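Local coordinates for protein urocanate hydratase (Paenibacillus sp. Soil724D2, PDB 7NED) that probably catalyses the hydration of thiourocanate in bacterial ergothioneine catabolism, using NAD+ as its cofactor, at residues A48-P53 and L116-G121; E141-I146 and I309-G314; I334-F339 and P443-E448. All coordinates share one frame; numbering follows the deposited sequence.

Interaction 1: residues A48-P53 and L116-G121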
# COMPACT_ATOMS: atom_id res chain seq x y z
N ALA A 48 -10.44 -5.01 16.23
CA ALA A 48 -11.21 -5.72 15.22
C ALA A 48 -12.04 -4.80 14.35
O ALA A 48 -12.48 -5.23 13.27
CB ALA A 48 -12.14 -6.72 15.90
N ALA A 49 -12.34 -3.59 14.82
CA ALA A 49 -13.14 -2.62 14.06
C ALA A 49 -12.85 -1.26 14.64
O ALA A 49 -12.26 -1.16 15.71
CB ALA A 49 -14.64 -2.89 14.12
N ARG A 50 -13.29 -0.21 13.95
CA ARG A 50 -12.87 1.10 14.43
C ARG A 50 -13.60 1.47 15.71
O ARG A 50 -13.04 2.14 16.58
CB ARG A 50 -13.09 2.18 13.38
CG ARG A 50 -12.43 3.47 13.79
CD ARG A 50 -12.63 4.56 12.80
NE ARG A 50 -12.22 4.17 11.42
CZ ARG A 50 -12.29 5.00 10.39
NH1 ARG A 50 -12.74 6.24 10.57
NH2 ARG A 50 -11.96 4.58 9.17
N ASN A 51 -14.84 1.02 15.86
CA ASN A 51 -15.67 1.41 17.00
C ASN A 51 -16.91 0.55 16.93
O ASN A 51 -17.10 -0.23 15.99
CB ASN A 51 -15.99 2.91 16.96
CG ASN A 51 -16.44 3.35 15.58
OD1 ASN A 51 -17.34 2.73 14.99
ND2 ASN A 51 -15.82 4.39 15.04
N TRP A 52 -17.76 0.66 17.97
CA TRP A 52 -18.90 -0.24 18.04
C TRP A 52 -19.91 0.05 16.94
O TRP A 52 -20.44 -0.89 16.33
CB TRP A 52 -19.56 -0.20 19.43
CG TRP A 52 -18.73 -0.93 20.42
CD1 TRP A 52 -18.01 -0.39 21.43
CD2 TRP A 52 -18.52 -2.34 20.48
NE1 TRP A 52 -17.34 -1.37 22.12
CE2 TRP A 52 -17.65 -2.58 21.57
CE3 TRP A 52 -18.97 -3.43 19.72
CZ2 TRP A 52 -17.22 -3.86 21.92
CZ3 TRP A 52 -18.56 -4.71 20.08
CH2 TRP A 52 -17.70 -4.91 21.18
N PRO A 53 -20.17 1.31 16.63
CA PRO A 53 -20.99 1.60 15.44
C PRO A 53 -20.47 0.91 14.18
O PRO A 53 -21.25 0.31 13.44
CB PRO A 53 -20.91 3.12 15.32
CG PRO A 53 -20.63 3.61 16.69
CD PRO A 53 -19.78 2.54 17.35
N LEU A 116 -10.41 8.72 13.15
CA LEU A 116 -10.13 8.49 11.72
C LEU A 116 -9.47 7.14 11.42
O LEU A 116 -9.50 6.69 10.27
CB LEU A 116 -9.24 9.62 11.19
CG LEU A 116 -10.00 10.96 11.01
CD1 LEU A 116 -8.99 12.04 10.71
CD2 LEU A 116 -10.98 10.89 9.84
N LEU A 117 -8.91 6.46 12.41
CA LEU A 117 -8.30 5.17 12.11
C LEU A 117 -8.15 4.34 13.38
O LEU A 117 -8.43 4.80 14.49
CB LEU A 117 -6.94 5.33 11.42
CG LEU A 117 -5.95 6.12 12.27
CD1 LEU A 117 -5.30 5.30 13.32
CD2 LEU A 117 -4.84 6.50 11.27
N ILE A 118 -7.72 3.10 13.19
CA ILE A 118 -7.56 2.20 14.30
C ILE A 118 -6.26 1.50 13.84
O ILE A 118 -5.91 1.56 12.65
CB ILE A 118 -8.82 1.27 14.29
CG1 ILE A 118 -8.99 0.58 15.53
CG2 ILE A 118 -8.65 0.13 13.28
CD1 ILE A 118 -9.31 1.83 16.41
N TRP A 119 -5.49 0.92 14.74
CA TRP A 119 -4.45 -0.04 14.30
C TRP A 119 -5.08 -1.42 14.21
O TRP A 119 -5.76 -1.85 15.14
CB TRP A 119 -3.27 -0.13 15.27
CG TRP A 119 -2.18 -1.09 14.84
CD1 TRP A 119 -1.60 -1.19 13.61
CD2 TRP A 119 -1.52 -2.08 15.66
NE1 TRP A 119 -0.63 -2.16 13.60
CE2 TRP A 119 -0.56 -2.72 14.85
CE3 TRP A 119 -1.67 -2.49 16.98
CZ2 TRP A 119 0.24 -3.76 15.32
CZ3 TRP A 119 -0.87 -3.52 17.46
CH2 TRP A 119 0.08 -4.13 16.63
N GLY A 120 -4.84 -2.13 13.09
CA GLY A 120 -5.47 -3.42 12.93
C GLY A 120 -4.64 -4.61 13.37
O GLY A 120 -5.05 -5.75 13.13
N GLY A 121 -3.50 -4.38 14.02
CA GLY A 121 -2.56 -5.47 14.22
C GLY A 121 -2.18 -6.09 12.89
O GLY A 121 -2.17 -5.43 11.83
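Arg50 and Ile118 meet where two largely irregular segments run past each other, their CA atoms 5.4 Å apart. Ile118 turns its side chain toward 48-53 and lays its CG1 branch against the backbone there. CG1 is anti to the backbone N (chi1 -163°), which brings it within 3.7 Å of Ala49 O, while CD1 touches Arg50 O at the same distance. Beyond this, the aliphatic part of Arg50 passes Ile118, with Arg50 CG 4.3 Å from Ile118 CB. The arginine chain then bends at chi3 (-53°), and its guanidinium spreads beneath the carbonyl of Leu116. Leu116 O stands 3.1 Å above the guanidinium plane, displaced toward the rim. The N-H groups do not bond to this oxygen, so the approach is probably one of charge to dipole, over the face. Those N-H groups are spent on other carbonyls: NE on Ser75 O, NH2 on Gln74 O and NH1 on Gly115 O. Three bonds hold the group's rotation and probably compensate its buried charge. Gln74 ends strand 69-74 and Ser75 lies in the turn leading to strand 77-83, at one margin of the mixed sheet, so Arg50 joins this hairpin to the segment that follows helix 105-113, all within the urocanase N-terminal domain. Leu117 packs on Phe108 and Leu111 of that helix and also meets Ile457 of the second subunit. On the other segment, Asn51 is the N-cap of helix 52-64, its OD1 accepting from Ser54 N.

Interaction 2: residues E141-I146 and I309-G314. With NAD (nicotinamide-adenine-dinucleotide), chain C.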
# COMPACT_ATOMS: atom_id res chain seq x y z
N GLU A 141 9.15 -23.32 16.69
CA GLU A 141 10.17 -23.46 15.64
C GLU A 141 11.37 -22.55 15.90
O GLU A 141 12.50 -22.90 15.56
CB GLU A 141 9.58 -23.14 14.26
CG GLU A 141 8.58 -24.17 13.66
CD GLU A 141 9.06 -25.63 13.70
OE1 GLU A 141 8.22 -26.55 14.00
OE2 GLU A 141 10.28 -25.85 13.45
N ILE A 142 11.16 -21.38 16.50
CA ILE A 142 12.31 -20.57 16.93
C ILE A 142 13.13 -21.33 17.96
O ILE A 142 14.36 -21.42 17.86
CB ILE A 142 11.85 -19.21 17.50
CG1 ILE A 142 11.22 -18.34 16.42
CG2 ILE A 142 13.05 -18.50 18.16
CD1 ILE A 142 10.44 -17.14 16.98
N PHE A 143 12.46 -21.83 19.02
CA PHE A 143 13.18 -22.56 20.06
C PHE A 143 13.89 -23.78 19.48
O PHE A 143 15.06 -24.05 19.82
CB PHE A 143 12.23 -22.97 21.17
CG PHE A 143 11.70 -21.81 21.99
CD1 PHE A 143 12.38 -20.60 22.02
CD2 PHE A 143 10.55 -21.94 22.75
CE1 PHE A 143 11.89 -19.52 22.79
CE2 PHE A 143 10.06 -20.86 23.51
CZ PHE A 143 10.74 -19.65 23.52
N GLN A 144 13.24 -24.50 18.55
CA GLN A 144 13.89 -25.69 17.97
C GLN A 144 15.07 -25.33 17.08
O GLN A 144 16.07 -26.05 17.06
CB GLN A 144 12.89 -26.56 17.20
CG GLN A 144 11.87 -27.28 18.12
CD GLN A 144 12.50 -28.28 19.09
OE1 GLN A 144 13.27 -27.91 19.98
NE2 GLN A 144 12.15 -29.55 18.95
N SER A 145 14.95 -24.23 16.31
CA SER A 145 16.08 -23.76 15.52
C SER A 145 17.27 -23.41 16.40
O SER A 145 18.41 -23.79 16.12
CB SER A 145 15.63 -22.55 14.68
OG SER A 145 16.74 -22.02 13.98
N ILE A 146 17.02 -22.70 17.50
CA ILE A 146 18.07 -22.41 18.47
C ILE A 146 18.68 -23.71 19.00
O ILE A 146 19.91 -23.82 19.13
CB ILE A 146 17.51 -21.54 19.60
CG1 ILE A 146 17.16 -20.14 19.07
CG2 ILE A 146 18.48 -21.49 20.80
CD1 ILE A 146 16.44 -19.25 20.13
N ILE A 309 21.88 -17.08 24.36
CA ILE A 309 21.35 -16.84 23.02
C ILE A 309 20.20 -15.85 23.20
O ILE A 309 19.15 -16.20 23.75
CB ILE A 309 20.87 -18.14 22.35
CG1 ILE A 309 21.99 -19.19 22.28
CG2 ILE A 309 20.34 -17.85 20.95
CD1 ILE A 309 23.26 -18.68 21.65
N VAL A 310 20.37 -14.64 22.71
CA VAL A 310 19.44 -13.55 22.97
C VAL A 310 18.82 -13.10 21.65
O VAL A 310 19.51 -12.99 20.63
CB VAL A 310 20.17 -12.39 23.68
CG1 VAL A 310 19.24 -11.18 23.96
CG2 VAL A 310 20.88 -12.91 24.96
N PHE A 311 17.50 -12.87 21.65
CA PHE A 311 16.90 -12.44 20.39
C PHE A 311 15.64 -11.64 20.64
O PHE A 311 15.00 -11.73 21.70
CB PHE A 311 16.62 -13.63 19.45
CG PHE A 311 15.52 -14.53 19.93
CD1 PHE A 311 14.21 -14.35 19.48
CD2 PHE A 311 15.78 -15.52 20.85
CE1 PHE A 311 13.18 -15.17 19.93
CE2 PHE A 311 14.76 -16.37 21.31
CZ PHE A 311 13.44 -16.19 20.85
N ASP A 312 15.33 -10.81 19.65
CA ASP A 312 14.10 -10.02 19.59
C ASP A 312 12.99 -10.88 19.00
O ASP A 312 13.16 -11.49 17.93
CB ASP A 312 14.40 -8.77 18.74
CG ASP A 312 13.22 -7.83 18.59
OD1 ASP A 312 12.06 -8.28 18.61
OD2 ASP A 312 13.49 -6.61 18.39
N ASN A 313 11.85 -10.95 19.70
CA ASN A 313 10.77 -11.84 19.30
C ASN A 313 9.69 -11.10 18.52
O ASN A 313 8.52 -11.50 18.51
CB ASN A 313 10.19 -12.53 20.54
CG ASN A 313 9.60 -13.90 20.23
OD1 ASN A 313 9.60 -14.36 19.08
ND2 ASN A 313 9.07 -14.55 21.27
N GLY A 314 10.09 -10.02 17.84
CA GLY A 314 9.25 -9.33 16.90
C GLY A 314 8.37 -8.30 17.56
O GLY A 314 7.20 -8.22 17.22
PA NAD C . -0.51 -8.10 24.68
O1A NAD C . -0.45 -6.59 24.91
O2A NAD C . -1.73 -8.93 24.71
O5B NAD C . 0.34 -8.69 26.02
C5B NAD C . 1.47 -7.98 26.34
C4B NAD C . 1.87 -8.53 27.78
O4B NAD C . 3.00 -7.89 28.31
C3B NAD C . 0.64 -8.14 28.67
O3B NAD C . 0.22 -9.23 29.38
C2B NAD C . 1.24 -7.05 29.62
O2B NAD C . 0.77 -7.14 30.91
C1B NAD C . 2.69 -7.55 29.67
N9A NAD C . 3.67 -6.52 30.01
C8A NAD C . 3.73 -5.19 29.63
N7A NAD C . 4.76 -4.55 30.13
C5A NAD C . 5.45 -5.52 30.85
C6A NAD C . 6.63 -5.47 31.63
N6A NAD C . 7.35 -4.33 31.75
N1A NAD C . 7.08 -6.60 32.24
C2A NAD C . 6.30 -7.70 32.11
N3A NAD C . 5.16 -7.89 31.41
C4A NAD C . 4.76 -6.76 30.80
O3 NAD C . 0.48 -8.21 23.47
PN NAD C . 0.58 -9.56 22.64
O1N NAD C . -0.46 -9.91 21.61
O2N NAD C . 1.15 -10.62 23.56
O5D NAD C . 1.93 -9.29 21.60
C5D NAD C . 3.13 -8.94 22.31
C4D NAD C . 4.19 -8.57 21.30
O4D NAD C . 4.28 -9.54 20.28
C3D NAD C . 3.57 -7.27 20.58
O3D NAD C . 4.56 -6.27 20.38
C2D NAD C . 3.08 -7.81 19.19
O2D NAD C . 3.23 -6.95 18.13
C1D NAD C . 4.31 -8.77 19.11
N1N NAD C . 4.41 -9.66 17.95
C2N NAD C . 4.69 -8.95 16.80
C3N NAD C . 4.90 -9.60 15.59
C7N NAD C . 5.15 -8.71 14.36
O7N NAD C . 5.77 -9.08 13.36
N7N NAD C . 4.58 -7.45 14.37
C4N NAD C . 4.82 -11.00 15.61
C5N NAD C . 4.55 -11.68 16.79
C6N NAD C . 4.35 -10.98 18.00
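Phe311 points from its strand toward helix 141-146, and Ile142 and Ile146, one helical turn apart, both meet its ring from the same side. A chi1 of 69° sets Phe311 CG over its own backbone, flanked by N and C, and from there the ring reaches the helix. The two isoleucines come to the ring obliquely by different branches: Ile142 offers CG2, 3.6 Å from Phe311 CZ, and Ile146 offers the tip of its longer branch, CD1, 3.5 Å from Phe311 CE2. Phe143 approaches differently, crossing Phe311 at about a right angle and bringing its CE1 to the edge of the Phe311 ring, 4.2 Å from CZ. At the start of the strand, Ile146 and Ile309 run alongside each other with opposite headings, touching through their CG2 methyls at 4.1 Å. Here a helix covers one face of the parallel sheet of the Rossmann-like domain: the axes of 141-146 and 309-312 approach to 11.3 Å and run at 148°, roughly antiparallel. Alternation along the strand gives the helix Ile309 and Phe311, while Val310 points away and packs on helix 282-305. Past the strand, Asn313 swings its amide back toward the helix. Its OD1 lies in the plane of the Phe311 ring, at the edge, and meets Ile142 CD1 at 3.6 Å. The chain turns beside it through an Asx turn, in which Gly314 N donates to Asp312 OD1 at 2.7 Å. That same oxygen also accepts from Asn315 N, and OD2 forms a salt bridge with Arg318, so both carboxylate oxygens are engaged. The turn presents Gly314, part of the NAD+ pocket, to the nicotinamide ring.

Interaction 3: residues I334-F339 and P443-E448. With NAD (nicotinamide-adenine-dinucleotide), chain C.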
# COMPACT_ATOMS: atom_id res chain seq x y z
N ILE A 334 17.42 -10.78 15.48
CA ILE A 334 15.98 -10.82 15.27
C ILE A 334 15.61 -12.24 14.86
O ILE A 334 16.36 -12.90 14.13
CB ILE A 334 15.53 -9.80 14.19
CG1 ILE A 334 14.01 -9.83 13.98
CG2 ILE A 334 16.26 -10.04 12.86
CD1 ILE A 334 13.17 -9.36 15.21
N PHE A 335 14.46 -12.71 15.31
CA PHE A 335 14.15 -14.13 15.11
C PHE A 335 13.98 -14.50 13.64
O PHE A 335 14.10 -15.68 13.28
CB PHE A 335 12.90 -14.50 15.88
CG PHE A 335 11.62 -14.04 15.23
CD1 PHE A 335 11.12 -12.77 15.47
CD2 PHE A 335 10.90 -14.90 14.42
CE1 PHE A 335 9.94 -12.35 14.88
CE2 PHE A 335 9.69 -14.48 13.87
CZ PHE A 335 9.23 -13.22 14.09
N THR A 336 13.63 -13.53 12.80
CA THR A 336 13.41 -13.82 11.40
C THR A 336 14.74 -14.13 10.72
O THR A 336 15.01 -15.28 10.33
CB THR A 336 12.72 -12.62 10.74
OG1 THR A 336 13.48 -11.44 11.02
CG2 THR A 336 11.29 -12.44 11.31
N GLU A 337 15.60 -13.13 10.61
CA GLU A 337 16.87 -13.34 9.93
C GLU A 337 17.65 -14.48 10.58
O GLU A 337 18.33 -15.26 9.89
CB GLU A 337 17.70 -12.05 9.95
CG GLU A 337 19.01 -12.15 9.18
CD GLU A 337 20.18 -12.72 9.99
OE1 GLU A 337 20.08 -12.90 11.24
OE2 GLU A 337 21.20 -13.03 9.35
N ALA A 338 17.61 -14.58 11.90
CA ALA A 338 18.50 -15.54 12.58
C ALA A 338 17.98 -16.97 12.56
O ALA A 338 18.79 -17.92 12.51
CB ALA A 338 18.74 -15.11 14.02
N PHE A 339 16.67 -17.17 12.62
CA PHE A 339 16.15 -18.53 12.79
C PHE A 339 15.16 -18.99 11.74
O PHE A 339 15.24 -20.14 11.29
CB PHE A 339 15.53 -18.64 14.18
CG PHE A 339 16.45 -18.18 15.27
CD1 PHE A 339 17.74 -18.71 15.38
CD2 PHE A 339 16.08 -17.18 16.13
CE1 PHE A 339 18.62 -18.27 16.36
CE2 PHE A 339 16.94 -16.73 17.15
CZ PHE A 339 18.22 -17.28 17.26
N PRO A 443 11.67 -3.79 8.16
CA PRO A 443 13.12 -3.75 8.24
C PRO A 443 13.69 -4.17 9.59
O PRO A 443 14.83 -4.48 9.62
CB PRO A 443 13.45 -2.30 7.89
CG PRO A 443 12.28 -1.78 7.21
CD PRO A 443 11.13 -2.47 7.85
N ASN A 444 12.92 -4.17 10.65
CA ASN A 444 13.47 -4.66 11.91
C ASN A 444 12.72 -5.89 12.40
O ASN A 444 12.88 -6.28 13.57
CB ASN A 444 13.47 -3.56 12.97
CG ASN A 444 14.33 -2.38 12.57
OD1 ASN A 444 15.31 -2.55 11.85
ND2 ASN A 444 13.97 -1.20 13.02
N ILE A 445 11.92 -6.52 11.55
CA ILE A 445 11.35 -7.81 11.88
C ILE A 445 11.49 -8.67 10.64
O ILE A 445 12.59 -9.15 10.32
CB ILE A 445 9.89 -7.71 12.38
CG1 ILE A 445 9.81 -6.84 13.63
CG2 ILE A 445 9.30 -9.08 12.72
CD1 ILE A 445 8.44 -6.79 14.28
N MET A 446 10.42 -8.81 9.87
CA MET A 446 10.40 -9.78 8.78
C MET A 446 11.58 -9.62 7.83
O MET A 446 12.21 -10.62 7.44
CB MET A 446 9.10 -9.68 7.97
CG MET A 446 9.05 -10.72 6.88
SD MET A 446 8.61 -12.34 7.58
CE MET A 446 8.33 -13.35 6.13
N THR A 447 11.86 -8.38 7.39
CA THR A 447 12.82 -8.16 6.31
C THR A 447 14.09 -7.44 6.78
O THR A 447 14.71 -6.65 6.03
CB THR A 447 12.12 -7.42 5.16
OG1 THR A 447 11.51 -6.21 5.64
CG2 THR A 447 11.01 -8.32 4.59
N GLU A 448 14.53 -7.71 8.00
CA GLU A 448 15.78 -7.15 8.49
C GLU A 448 16.95 -7.85 7.81
O GLU A 448 17.04 -9.09 7.81
CB GLU A 448 15.86 -7.32 10.00
CG GLU A 448 17.11 -6.69 10.57
CD GLU A 448 17.06 -6.63 12.08
OE1 GLU A 448 15.97 -6.33 12.65
OE2 GLU A 448 18.10 -6.90 12.71
PA NAD C . -0.51 -8.10 24.68
O1A NAD C . -0.45 -6.59 24.91
O2A NAD C . -1.73 -8.93 24.71
O5B NAD C . 0.34 -8.69 26.02
C5B NAD C . 1.47 -7.98 26.34
C4B NAD C . 1.87 -8.53 27.78
O4B NAD C . 3.00 -7.89 28.31
C3B NAD C . 0.64 -8.14 28.67
O3B NAD C . 0.22 -9.23 29.38
C2B NAD C . 1.24 -7.05 29.62
O2B NAD C . 0.77 -7.14 30.91
C1B NAD C . 2.69 -7.55 29.67
N9A NAD C . 3.67 -6.52 30.01
C8A NAD C . 3.73 -5.19 29.63
N7A NAD C . 4.76 -4.55 30.13
C5A NAD C . 5.45 -5.52 30.85
C6A NAD C . 6.63 -5.47 31.63
N6A NAD C . 7.35 -4.33 31.75
N1A NAD C . 7.08 -6.60 32.24
C2A NAD C . 6.30 -7.70 32.11
N3A NAD C . 5.16 -7.89 31.41
C4A NAD C . 4.76 -6.76 30.80
O3 NAD C . 0.48 -8.21 23.47
PN NAD C . 0.58 -9.56 22.64
O1N NAD C . -0.46 -9.91 21.61
O2N NAD C . 1.15 -10.62 23.56
O5D NAD C . 1.93 -9.29 21.60
C5D NAD C . 3.13 -8.94 22.31
C4D NAD C . 4.19 -8.57 21.30
O4D NAD C . 4.28 -9.54 20.28
C3D NAD C . 3.57 -7.27 20.58
O3D NAD C . 4.56 -6.27 20.38
C2D NAD C . 3.08 -7.81 19.19
O2D NAD C . 3.23 -6.95 18.13
C1D NAD C . 4.31 -8.77 19.11
N1N NAD C . 4.41 -9.66 17.95
C2N NAD C . 4.69 -8.95 16.80
C3N NAD C . 4.90 -9.60 15.59
C7N NAD C . 5.15 -8.71 14.36
O7N NAD C . 5.77 -9.08 13.36
N7N NAD C . 4.58 -7.45 14.37
C4N NAD C . 4.82 -11.00 15.61
C5N NAD C . 4.55 -11.68 16.79
C6N NAD C . 4.35 -10.98 18.00
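The first turn of helix 335-344 faces the loop 443-448, with the CA atoms of Thr336 and Met446 5.7 Å apart. Within the loop, a type I beta turn runs from Ile445 to Glu448, closed by a weak bond from Glu448 N to Ile445 O. Thr336 OG1 donates to this same carbonyl oxygen at 2.6 Å, coming from above its plane, 54° out of it. The threonine methyl CG2 packs against Met446 CA at 3.8 Å, and over one face of the Phe335 ring, toward its rim. An alanine at Thr336 would probably cost Ile445 O its hydroxyl donor and open a gap beside Met446 CA. The contact joins helix 335-344, on the Rossmann-like side, to the loop after strand 428-441 in the C-terminal domain, and lies beside the cofactor. CG1 of Ile445 is anti to the carbonyl carbon (chi1 -60°), which leaves CG2 anti to the N; CG2 reaches both the Phe335 ring, 4.0 Å from CE1, and the nicotinamide carboxamide, 3.6 Å from O7N of NAD+. At the helix start, Ile334 CD1 touches Asn444 O at 3.5 Å, while its CG2 meets the extended Glu448 side chain obliquely, 3.6 Å from CD. Glu448 OE1 is paired in a salt bridge with Arg318, and Arg341 NH2 bonds the backbone oxygens of Met446 and Glu448.

How the interactions relate
From the N terminus, interaction 1 closes first, folding back a 62-residue excursion within the N-terminal domain. Interaction 2 opens afterwards with helix 133-150 and returns 162 residues later at strand 309-312, spanning much of the Rossmann-like domain. Interaction 3 then begins at strand 333-334, at one edge of the parallel sheet, and reaches across 103 residues into the C-terminal domain. The three loops are in series; none nests or crosses. Interactions 2 and 3 touch, through a probable hydrogen bond from Phe335 N to Asp312 O (3.2 Å), and both border NAD+. Interaction 1 lies apart, about 28 Å from interaction 3 between centres, yet these two both touch the second subunit.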